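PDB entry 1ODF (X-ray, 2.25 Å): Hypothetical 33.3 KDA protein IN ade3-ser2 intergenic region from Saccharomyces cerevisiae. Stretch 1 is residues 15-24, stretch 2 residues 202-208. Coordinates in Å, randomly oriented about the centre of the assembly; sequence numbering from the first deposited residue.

Stretch 1 15-24: FLDKYIPEWF
Stretch 2 202-208: IKSLGIV

Residues 15-24 form a helix that begins earlier in the chain, and residues 204-208 belong to a strand that continues beyond them. The two run almost antiparallel, their N-to-C directions 172° apart and their axes 10.1 Å apart at closest approach. The register descends the strand as it climbs the helix: CA of Phe15 lies 9.1 Å from CA of Ile207, CA of Tyr19 8.0 Å from CA of Leu205, and CA of Trp23 9.5 Å from CA of Ser204. Positions 15, 19 and 23, one turn apart, thus point their CA-to-CB bonds toward the strand.

Backbone hydrogen bonds hold the helix together, and no hydrogen bond crosses between the stretches. In the helix, Tyr19 N to Phe15 O is 3.2 Å, Ile20 N to Leu16 O 2.9 Å, Trp23 N to Tyr19 O 2.9 Å and Phe24 N to Ile20 O 3.0 Å. Proline lacks an amide hydrogen, so Pro21 N makes no bond to the preceding turn, and the helix kinks there. The strand is extended, with phi/psi of -117/141° at Leu205, -120/143° at Gly206 and -121/112° at Ile207.

The contact across the stretches is mainly apolar and buries 332 Å² in all. Leu205 (chi1 m, chi2 t) is its centre, with the largest covered area. Its branched end suits a hollow among helix side chains: Leu205 CD1 lies 3.7 Å from Leu16 CD2, 3.7 Å from Tyr19 CB and 4.0 Å from Ile20 CG1. Leu16 (m, t) and Ile20 (m, t) leave the helix sideways, yet both reach this methyl. Tyr19 (m, chi2 89°) starts toward the strand and packs its CB against Leu205 CD1, with Leu205 CD2 lying obliquely to its ring, while the end of the side chain leads away.

Aromatic rings extend the packing. Phe15 (t, chi2 -106°) approaches obliquely, placing CE1 3.5 Å from Ile207 CD1, 4.1 Å from Leu205 CB and 3.8 Å from Gly206 O. Ile207 (m, m) leaves sideways, and its end comes nearer to meet the ring. Gly206 has no side chain, and its carbonyl oxygen supplies its contact. Trp23 (t, chi2 -103°) sets CH2 3.9 Å from Lys203 CB; the lysine (m, m, t, t) offers aliphatic carbon here, while its end leads away.

No hydrogen bond or salt bridge crosses the interface. Lys18 (t, t, t, p) and Glu22 (m, t, chi3 25°), one turn apart, form a salt bridge, Lys18 NZ to Glu22 OE2 2.7 Å. Ser204 (p) points away, and its OG is hydrogen-bonded elsewhere in the structure.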

# COMPACT_ATOMS: atom_id res chain seq x y z
N PHE A 15 -11.91 -9.96 12.05
CA PHE A 15 -10.63 -10.63 11.86
C PHE A 15 -9.55 -10.12 12.82
O PHE A 15 -8.86 -10.91 13.46
CB PHE A 15 -10.19 -10.43 10.40
CG PHE A 15 -8.74 -10.75 10.12
CD1 PHE A 15 -7.82 -9.73 9.92
CD2 PHE A 15 -8.31 -12.08 10.02
CE1 PHE A 15 -6.48 -10.03 9.61
CE2 PHE A 15 -6.98 -12.39 9.72
CZ PHE A 15 -6.06 -11.36 9.51
N LEU A 16 -9.41 -8.80 12.94
CA LEU A 16 -8.38 -8.24 13.81
C LEU A 16 -8.64 -8.38 15.30
O LEU A 16 -7.69 -8.54 16.08
CB LEU A 16 -8.13 -6.77 13.46
CG LEU A 16 -7.44 -6.54 12.10
CD1 LEU A 16 -7.23 -5.05 11.86
CD2 LEU A 16 -6.11 -7.30 12.06
N ASP A 17 -9.91 -8.32 15.71
CA ASP A 17 -10.26 -8.44 17.12
C ASP A 17 -9.99 -9.84 17.65
O ASP A 17 -9.99 -10.07 18.86
CB ASP A 17 -11.72 -8.06 17.35
CG ASP A 17 -11.94 -6.56 17.45
OD1 ASP A 17 -10.95 -5.79 17.35
OD2 ASP A 17 -13.11 -6.14 17.62
N LYS A 18 -9.78 -10.78 16.74
CA LYS A 18 -9.47 -12.14 17.14
C LYS A 18 -7.95 -12.33 17.13
O LYS A 18 -7.36 -12.79 18.11
CB LYS A 18 -10.10 -13.16 16.18
CG LYS A 18 -9.45 -14.55 16.28
CD LYS A 18 -10.09 -15.58 15.34
CE LYS A 18 -9.29 -16.89 15.32
NZ LYS A 18 -9.16 -17.55 16.66
N TYR A 19 -7.33 -11.95 16.02
CA TYR A 19 -5.90 -12.15 15.87
C TYR A 19 -4.94 -11.25 16.64
O TYR A 19 -3.89 -11.72 17.08
CB TYR A 19 -5.52 -12.17 14.39
CG TYR A 19 -5.96 -13.44 13.70
CD1 TYR A 19 -7.23 -13.56 13.13
CD2 TYR A 19 -5.12 -14.56 13.68
CE1 TYR A 19 -7.65 -14.77 12.55
CE2 TYR A 19 -5.53 -15.76 13.11
CZ TYR A 19 -6.79 -15.86 12.55
OH TYR A 19 -7.18 -17.05 11.98
N ILE A 20 -5.28 -9.98 16.82
CA ILE A 20 -4.39 -9.09 17.54
C ILE A 20 -4.23 -9.54 18.99
O ILE A 20 -3.11 -9.65 19.50
CB ILE A 20 -4.85 -7.62 17.45
CG1 ILE A 20 -4.53 -7.10 16.03
CG2 ILE A 20 -4.15 -6.76 18.51
CD1 ILE A 20 -5.02 -5.68 15.73
N PRO A 21 -5.35 -9.83 19.68
CA PRO A 21 -5.25 -10.28 21.07
C PRO A 21 -4.42 -11.57 21.16
O PRO A 21 -3.64 -11.76 22.10
CB PRO A 21 -6.70 -10.49 21.47
CG PRO A 21 -7.41 -9.41 20.67
CD PRO A 21 -6.76 -9.58 19.32
N GLU A 22 -4.59 -12.44 20.17
CA GLU A 22 -3.84 -13.69 20.12
C GLU A 22 -2.34 -13.43 19.93
O GLU A 22 -1.50 -14.20 20.40
CB GLU A 22 -4.39 -14.60 19.02
CG GLU A 22 -5.64 -15.38 19.46
CD GLU A 22 -6.27 -16.21 18.35
OE1 GLU A 22 -5.56 -16.59 17.39
OE2 GLU A 22 -7.49 -16.51 18.45
N TRP A 23 -2.01 -12.35 19.23
CA TRP A 23 -0.61 -12.01 19.04
C TRP A 23 -0.03 -11.50 20.38
O TRP A 23 1.08 -11.85 20.76
CB TRP A 23 -0.46 -10.93 17.97
CG TRP A 23 0.85 -10.18 18.05
CD1 TRP A 23 1.05 -8.92 18.55
CD2 TRP A 23 2.13 -10.64 17.60
NE1 TRP A 23 2.37 -8.56 18.43
CE2 TRP A 23 3.06 -9.60 17.86
CE3 TRP A 23 2.58 -11.84 17.02
CZ2 TRP A 23 4.42 -9.72 17.54
CZ3 TRP A 23 3.93 -11.96 16.70
CH2 TRP A 23 4.84 -10.90 16.96
N PHE A 24 -0.80 -10.67 21.09
CA PHE A 24 -0.36 -10.13 22.37
C PHE A 24 -0.23 -11.24 23.44
O PHE A 24 0.61 -11.16 24.33
CB PHE A 24 -1.32 -9.04 22.84
CG PHE A 24 -1.18 -7.75 22.07
CD1 PHE A 24 -2.29 -6.95 21.82
CD2 PHE A 24 0.06 -7.33 21.61
CE1 PHE A 24 -2.16 -5.74 21.11
CE2 PHE A 24 0.20 -6.12 20.90
CZ PHE A 24 -0.91 -5.33 20.65
N ILE A 202 9.78 -9.62 9.83
CA ILE A 202 8.49 -8.95 9.94
C ILE A 202 7.31 -9.89 10.17
O ILE A 202 7.02 -10.76 9.35
CB ILE A 202 8.24 -8.06 8.71
CG1 ILE A 202 9.10 -6.80 8.83
CG2 ILE A 202 6.75 -7.70 8.58
CD1 ILE A 202 8.96 -5.84 7.69
N LYS A 203 6.64 -9.71 11.31
CA LYS A 203 5.47 -10.52 11.66
C LYS A 203 4.25 -9.66 11.41
O LYS A 203 4.17 -8.52 11.89
CB LYS A 203 5.56 -10.98 13.12
CG LYS A 203 6.62 -12.06 13.29
CD LYS A 203 6.31 -13.22 12.36
CE LYS A 203 7.50 -14.14 12.17
NZ LYS A 203 7.18 -15.24 11.20
N SER A 204 3.28 -10.22 10.69
CA SER A 204 2.12 -9.44 10.29
C SER A 204 0.81 -10.15 9.99
O SER A 204 0.74 -11.37 9.79
CB SER A 204 2.50 -8.69 9.02
OG SER A 204 2.86 -9.65 8.03
N LEU A 205 -0.23 -9.32 9.93
CA LEU A 205 -1.57 -9.74 9.59
C LEU A 205 -1.85 -8.98 8.30
O LEU A 205 -1.45 -7.82 8.16
CB LEU A 205 -2.57 -9.34 10.67
CG LEU A 205 -2.38 -10.07 12.00
CD1 LEU A 205 -3.36 -9.53 13.01
CD2 LEU A 205 -2.57 -11.57 11.77
N GLY A 206 -2.52 -9.62 7.35
CA GLY A 206 -2.79 -8.96 6.09
C GLY A 206 -4.26 -8.83 5.77
O GLY A 206 -5.05 -9.72 6.06
N ILE A 207 -4.61 -7.69 5.17
CA ILE A 207 -5.97 -7.41 4.75
C ILE A 207 -5.89 -7.18 3.25
O ILE A 207 -5.30 -6.19 2.79
CB ILE A 207 -6.53 -6.12 5.39
CG1 ILE A 207 -6.22 -6.09 6.90
CG2 ILE A 207 -8.04 -6.03 5.08
CD1 ILE A 207 -6.92 -7.15 7.70
N VAL A 208 -6.47 -8.09 2.49
CA VAL A 208 -6.42 -7.99 1.04
C VAL A 208 -7.78 -7.76 0.42
O VAL A 208 -8.75 -8.48 0.72
CB VAL A 208 -5.80 -9.27 0.42
CG1 VAL A 208 -5.87 -9.21 -1.12
CG2 VAL A 208 -4.35 -9.42 0.88